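Side-chain contacts in succinoglycan biosynthesis protein (Bacillus cereus ATCC 14579, PDB 2QGM), which is named for succinoglycan biosynthesis but belongs to the erythromycin esterase family and is probably a hydrolase of unestablished substrate: residues Val42-Ile45 and Gln46-Asn50; Val371-Phe374 and Asn375-Leu378; Asp423-Leu426 and Leu427-Phe430. All coordinates share one frame; numbering follows the deposited sequence.

Interaction 1 of 3, residues Val42-Ile45 and Gln46-Asn50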
# COMPACT_ATOMS: atom_id res chain seq x y z
N VAL A 42 -14.79 -26.70 1.00
CA VAL A 42 -13.78 -26.53 -0.04
C VAL A 42 -14.47 -26.64 -1.40
O VAL A 42 -14.04 -26.01 -2.37
CB VAL A 42 -12.67 -27.62 0.04
CG1 VAL A 42 -11.81 -27.59 -1.21
CG2 VAL A 42 -11.80 -27.38 1.27
N LYS A 43 -15.54 -27.42 -1.46
CA LYS A 43 -16.28 -27.60 -2.69
C LYS A 43 -17.07 -26.34 -3.04
O LYS A 43 -17.19 -25.97 -4.21
CB LYS A 43 -17.24 -28.79 -2.56
CG LYS A 43 -17.60 -29.43 -3.89
CD LYS A 43 -16.37 -30.04 -4.55
CE LYS A 43 -16.62 -30.39 -6.02
NZ LYS A 43 -17.71 -31.39 -6.21
N SER A 44 -17.59 -25.67 -2.02
CA SER A 44 -18.38 -24.45 -2.19
C SER A 44 -17.51 -23.29 -2.68
O SER A 44 -17.93 -22.51 -3.53
CB SER A 44 -19.05 -24.08 -0.86
OG SER A 44 -20.00 -23.04 -1.02
N ILE A 45 -16.29 -23.20 -2.16
CA ILE A 45 -15.37 -22.14 -2.55
C ILE A 45 -14.90 -22.39 -3.98
O ILE A 45 -14.89 -21.49 -4.81
CB ILE A 45 -14.14 -22.10 -1.62
CG1 ILE A 45 -14.59 -21.96 -0.16
CG2 ILE A 45 -13.23 -20.93 -2.02
CD1 ILE A 45 -13.47 -22.14 0.86
N GLN A 46 -14.50 -23.63 -4.25
CA GLN A 46 -14.04 -24.03 -5.57
C GLN A 46 -15.06 -23.67 -6.65
O GLN A 46 -14.71 -23.15 -7.71
CB GLN A 46 -13.80 -25.54 -5.59
CG GLN A 46 -13.46 -26.14 -6.94
CD GLN A 46 -13.63 -27.65 -6.94
OE1 GLN A 46 -13.39 -28.30 -5.92
NE2 GLN A 46 -14.02 -28.22 -8.07
N SER A 47 -16.33 -23.97 -6.38
CA SER A 47 -17.41 -23.71 -7.32
C SER A 47 -17.66 -22.22 -7.56
O SER A 47 -18.14 -21.82 -8.62
CB SER A 47 -18.70 -24.37 -6.82
OG SER A 47 -19.78 -24.06 -7.68
N GLN A 48 -17.33 -21.40 -6.58
CA GLN A 48 -17.56 -19.97 -6.70
C GLN A 48 -16.31 -19.15 -7.00
O GLN A 48 -16.40 -17.93 -7.19
CB GLN A 48 -18.25 -19.47 -5.43
CG GLN A 48 -19.62 -20.12 -5.22
CD GLN A 48 -20.27 -19.74 -3.91
OE1 GLN A 48 -20.17 -20.47 -2.91
NE2 GLN A 48 -20.94 -18.60 -3.90
N ALA A 49 -15.17 -19.81 -7.06
CA ALA A 49 -13.90 -19.13 -7.34
C ALA A 49 -13.66 -18.98 -8.85
O ALA A 49 -14.23 -19.72 -9.65
CB ALA A 49 -12.74 -19.92 -6.69
N ASN A 50 -12.84 -18.00 -9.22
CA ASN A 50 -12.48 -17.77 -10.62
C ASN A 50 -10.98 -18.00 -10.67
O ASN A 50 -10.19 -17.17 -10.20
CB ASN A 50 -12.80 -16.33 -11.03
CG ASN A 50 -14.28 -16.03 -10.97
OD1 ASN A 50 -15.07 -16.54 -11.78
ND2 ASN A 50 -14.68 -15.22 -10.00

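Interaction 2 of 3, residues Val371-Phe374 and Asn375-Leu378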
# COMPACT_ATOMS: atom_id res chain seq x y z
N VAL A 371 -3.75 -25.57 10.38
CA VAL A 371 -4.85 -26.26 9.71
C VAL A 371 -6.24 -25.65 9.92
O VAL A 371 -7.21 -26.09 9.30
CB VAL A 371 -4.90 -27.74 10.13
CG1 VAL A 371 -3.53 -28.37 9.95
CG2 VAL A 371 -5.36 -27.86 11.57
N LYS A 372 -6.33 -24.64 10.77
CA LYS A 372 -7.60 -23.99 11.04
C LYS A 372 -7.77 -22.67 10.28
O LYS A 372 -8.88 -22.16 10.14
CB LYS A 372 -7.75 -23.74 12.54
CG LYS A 372 -8.60 -24.77 13.27
CD LYS A 372 -10.06 -24.61 12.87
CE LYS A 372 -10.98 -25.36 13.81
NZ LYS A 372 -12.42 -25.18 13.46
N SER A 373 -6.67 -22.14 9.76
CA SER A 373 -6.69 -20.86 9.05
C SER A 373 -7.42 -20.84 7.70
O SER A 373 -7.59 -21.88 7.05
CB SER A 373 -5.25 -20.38 8.82
OG SER A 373 -4.57 -21.22 7.90
N PHE A 374 -7.84 -19.65 7.29
CA PHE A 374 -8.51 -19.49 6.00
C PHE A 374 -7.50 -19.93 4.95
O PHE A 374 -7.87 -20.53 3.94
CB PHE A 374 -8.85 -18.01 5.75
CG PHE A 374 -9.89 -17.46 6.66
CD1 PHE A 374 -11.23 -17.82 6.52
CD2 PHE A 374 -9.55 -16.56 7.67
CE1 PHE A 374 -12.21 -17.29 7.36
CE2 PHE A 374 -10.52 -16.02 8.51
CZ PHE A 374 -11.85 -16.39 8.35
N ASN A 375 -6.23 -19.63 5.21
CA ASN A 375 -5.14 -19.95 4.29
C ASN A 375 -4.99 -21.41 3.93
O ASN A 375 -4.81 -21.75 2.77
CB ASN A 375 -3.84 -19.42 4.88
CG ASN A 375 -3.85 -17.92 5.04
OD1 ASN A 375 -3.47 -17.17 4.13
ND2 ASN A 375 -4.32 -17.45 6.19
N TYR A 376 -5.05 -22.29 4.92
CA TYR A 376 -4.90 -23.70 4.61
C TYR A 376 -6.13 -24.28 3.93
O TYR A 376 -6.01 -25.20 3.13
CB TYR A 376 -4.50 -24.47 5.87
CG TYR A 376 -2.99 -24.56 5.95
CD1 TYR A 376 -2.30 -25.54 5.24
CD2 TYR A 376 -2.25 -23.59 6.63
CE1 TYR A 376 -0.91 -25.55 5.19
CE2 TYR A 376 -0.85 -23.60 6.59
CZ TYR A 376 -0.19 -24.58 5.87
OH TYR A 376 1.18 -24.57 5.77
N THR A 377 -7.30 -23.72 4.23
CA THR A 377 -8.52 -24.19 3.60
C THR A 377 -8.47 -23.77 2.13
O THR A 377 -8.88 -24.52 1.24
CB THR A 377 -9.78 -23.58 4.26
OG1 THR A 377 -9.87 -24.00 5.63
CG2 THR A 377 -11.04 -24.02 3.52
N LEU A 378 -7.96 -22.58 1.87
CA LEU A 378 -7.85 -22.08 0.50
C LEU A 378 -6.88 -22.95 -0.29
O LEU A 378 -7.04 -23.13 -1.50
CB LEU A 378 -7.36 -20.62 0.50
CG LEU A 378 -8.35 -19.55 0.97
CD1 LEU A 378 -7.63 -18.20 1.07
CD2 LEU A 378 -9.52 -19.46 -0.01

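Interaction 3 of 3, residues Asp423-Leu426 and Leu427-Phe430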
# COMPACT_ATOMS: atom_id res chain seq x y z
N ASP A 423 -6.92 -14.24 14.65
CA ASP A 423 -8.32 -14.61 14.61
C ASP A 423 -9.20 -13.46 14.13
O ASP A 423 -9.26 -12.40 14.75
CB ASP A 423 -8.78 -15.09 15.99
CG ASP A 423 -10.17 -15.69 15.96
OD1 ASP A 423 -11.13 -14.93 15.75
OD2 ASP A 423 -10.28 -16.92 16.13
N THR A 424 -9.89 -13.69 13.01
CA THR A 424 -10.76 -12.68 12.43
C THR A 424 -11.61 -13.29 11.31
O THR A 424 -11.51 -14.48 11.03
CB THR A 424 -9.93 -11.50 11.85
OG1 THR A 424 -10.81 -10.48 11.37
CG2 THR A 424 -9.05 -11.99 10.71
N SER A 425 -12.43 -12.45 10.68
CA SER A 425 -13.28 -12.89 9.58
C SER A 425 -12.68 -12.41 8.28
O SER A 425 -12.24 -11.26 8.18
CB SER A 425 -14.69 -12.32 9.75
OG SER A 425 -15.36 -12.22 8.51
N LEU A 426 -12.66 -13.27 7.27
CA LEU A 426 -12.08 -12.89 5.98
C LEU A 426 -12.87 -11.78 5.28
O LEU A 426 -12.28 -10.82 4.82
CB LEU A 426 -11.97 -14.12 5.07
CG LEU A 426 -11.02 -13.93 3.88
CD1 LEU A 426 -9.57 -13.83 4.36
CD2 LEU A 426 -11.19 -15.10 2.93
N LEU A 427 -14.20 -11.92 5.22
CA LEU A 427 -15.04 -10.91 4.58
C LEU A 427 -14.95 -9.58 5.33
O LEU A 427 -15.04 -8.50 4.74
CB LEU A 427 -16.50 -11.37 4.55
CG LEU A 427 -17.49 -10.29 4.08
CD1 LEU A 427 -17.21 -9.93 2.62
CD2 LEU A 427 -18.91 -10.80 4.25
N GLU A 428 -14.77 -9.67 6.65
CA GLU A 428 -14.64 -8.51 7.51
C GLU A 428 -13.48 -7.64 7.05
O GLU A 428 -13.53 -6.41 7.13
CB GLU A 428 -14.40 -8.98 8.95
CG GLU A 428 -14.34 -7.89 10.00
CD GLU A 428 -13.99 -8.44 11.38
OE1 GLU A 428 -14.57 -9.48 11.76
OE2 GLU A 428 -13.16 -7.83 12.08
N GLN A 429 -12.43 -8.29 6.57
CA GLN A 429 -11.22 -7.61 6.13
C GLN A 429 -11.15 -7.33 4.63
O GLN A 429 -10.72 -6.24 4.23
CB GLN A 429 -9.99 -8.44 6.53
CG GLN A 429 -10.01 -8.88 7.98
CD GLN A 429 -9.97 -7.71 8.92
OE1 GLN A 429 -10.18 -7.87 10.14
NE2 GLN A 429 -9.69 -6.53 8.39
N PHE A 430 -11.56 -8.29 3.81
CA PHE A 430 -11.45 -8.14 2.37
C PHE A 430 -12.72 -8.43 1.56
O PHE A 430 -13.42 -9.41 1.81
CB PHE A 430 -10.34 -9.06 1.84
CG PHE A 430 -9.07 -9.03 2.67
CD1 PHE A 430 -8.35 -7.85 2.85
CD2 PHE A 430 -8.58 -10.21 3.24
CE1 PHE A 430 -7.15 -7.85 3.57
CE2 PHE A 430 -7.38 -10.22 3.97
CZ PHE A 430 -6.67 -9.03 4.13

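Interaction 1 of 3, residues Val42-Ile45 and Gln46-Asn50
Gln-46 and Ser-47 turn their backbone N-H groups back onto the carbonyls of Val-42 and Lys-43, the i to i+4 pattern of the last turns of helix 37-48. Gln-46 N gives a bond of 3.1 Å to Val-42 O at an N-H...O angle of 161°, and Ser-47 N repeats it on Lys-43 O with an angle of 154°. One residue on, the pattern frays. Gln-48 N divides itself between Ser-44 O and Ile-45 O, and both bonds are weak. Ile-45 O takes a second weak bond from Ala-49 N at 2.8 Å, where an N-H...O angle of 116° shows how badly bent the approach is. Asn-50 pairs by backbone bonds with Leu-387 at the edge of the main sheet.

On the outer side, the side chains of Lys-43 and Gln-46 lie side by side, pointing the same way. Both start out with CG anti to the backbone N, after which the lysine bends and the glutamine runs extended; the lysine meets the glutamine amide through its methylenes. Ser-44 OG has its hydrogen bond elsewhere, with Ala-397 N at the start of helix 395-402. Ile-45 is buried against Ala-397 and Trp-400 of that helix and Leu-388 of strand 385-389. Between Lys-43 and Gln-46 the nearest side-chain approach is CD of the lysine to OE1 of the glutamine, 3.7 Å.

Interaction 2 of 3, residues Val371-Phe374 and Asn375-Leu378
Ser-373 OG receives the backbone amide of Tyr-376, with 3.2 Å between OG and Tyr-376 N and an N-H...O angle of 155°. The same N-H makes a second, weak bond with Ser-373 O. That carbonyl also takes weak bonds from Thr-377 N and Thr-377 OG1, each 3.4 Å from Ser-373 O, so three donors share one acceptor and none holds it tightly. A chi1 of 68° places the serine hydroxyl between its own backbone N and carbonyl carbon, from where it reaches forward over the first turn. It also lies at the edge of the Tyr-376 ring, in the ring plane, with OG 3.6 Å from CD2 of the tyrosine.

This is an N-cap: Ser-373 stands just before helix 374-380 and satisfies an amide that has no preceding turn to supply a carbonyl. The first i to i+4 bond that is not weak is Leu-378 N to Phe-374 O, 2.9 Å, and the leucine CG sits 3.2 Å from that Phe-374 O.

Farther out, Ser-373 OG is also hydrogen-bonded to Asp-370 O, which fixes the capping hydroxyl from the loop side, while the side chain of Asp-370 holds Lys-372 N. The Phe-374 ring meets Trp-400 edge-to-face, and the Phe-374 backbone is hydrogen-bonded with that of Pro-406. Thr-377 packs on Val-42 of helix 37-48, and Leu-378 touches Thr-342 of strand 336-344.

Interaction 3 of 3, residues Asp423-Leu426 and Leu427-Phe430
Thr-424, still in strand 421-425, places its hydroxyl beside the side chains of Glu-428 and Gln-429 in the short helix that follows. Its OG1 is 3.6 Å from Glu-428 OE2, and the side chain of Gln-429 crosses it at a slant, so two residues from successive positions of the helix converge on one strand residue. The threonine backbone meanwhile pairs with Arg-405 in the neighbouring strand 404-408.

Ser-425 comes next and does the capping. OG lies opposite the backbone N (chi1 155°), a setting that carries it to the amide of Glu-428: Ser-425 OG and Glu-428 N are 3.2 Å apart, with an N-H...O angle of 154°. The same hydroxyl is hydrogen-bonded to Val-401 O, so it is gripped from two elements at once. The serine CB also packs on the glutamate CB at 3.4 Å, and the glutamate chain runs on extended from there; its OE1 makes a long, weak ion pair with Lys-404 NZ. Ser-425 O takes a weak bond from Gln-429 N, and Gln-429 CG is 3.3 Å from that Ser-425 O.

Leu-426 supplies the carbonyl that closes the turn. Phe-430 N meets Leu-426 O at 2.8 Å, nearly in line with the carbonyl bond, whereas Gln-429 N, at 3.1 Å from the same Leu-426 O, stands 63° out of the carbonyl plane. The side chains repeat the link: Leu-426 CD1 comes up at the edge of the phenylalanine ring, 3.9 Å from Phe-430 CD2, while Gln-429 CB sits over one face of that ring. Leu-407 touches both Leu-426 and Phe-430. Together these features describe a strand-to-helix junction in which a serine N-cap opens the one-turn helix 426-429.

All three contacts lie on the same side of the chain's centre, but at different depths: interaction 1 is partly buried, while interactions 2 and 3 are largely enclosed. Interactions 2 and 3 both begin a helix with a serine N-cap; interaction 1 instead captures a helix fraying at its C-terminal end. Direct packing joins neighbours. Ile-45 CD1 is 4.1 Å from Thr-377 CG2, linking interactions 1 and 2, and Phe-374 CZ lies 3.4 Å from Leu-426 N, linking 2 and 3. Interactions 1 and 3 do not touch, their nearest atoms being about 8 Å apart, yet all three lean on helix 395-402, through Ala-397, Trp-400 and Val-401.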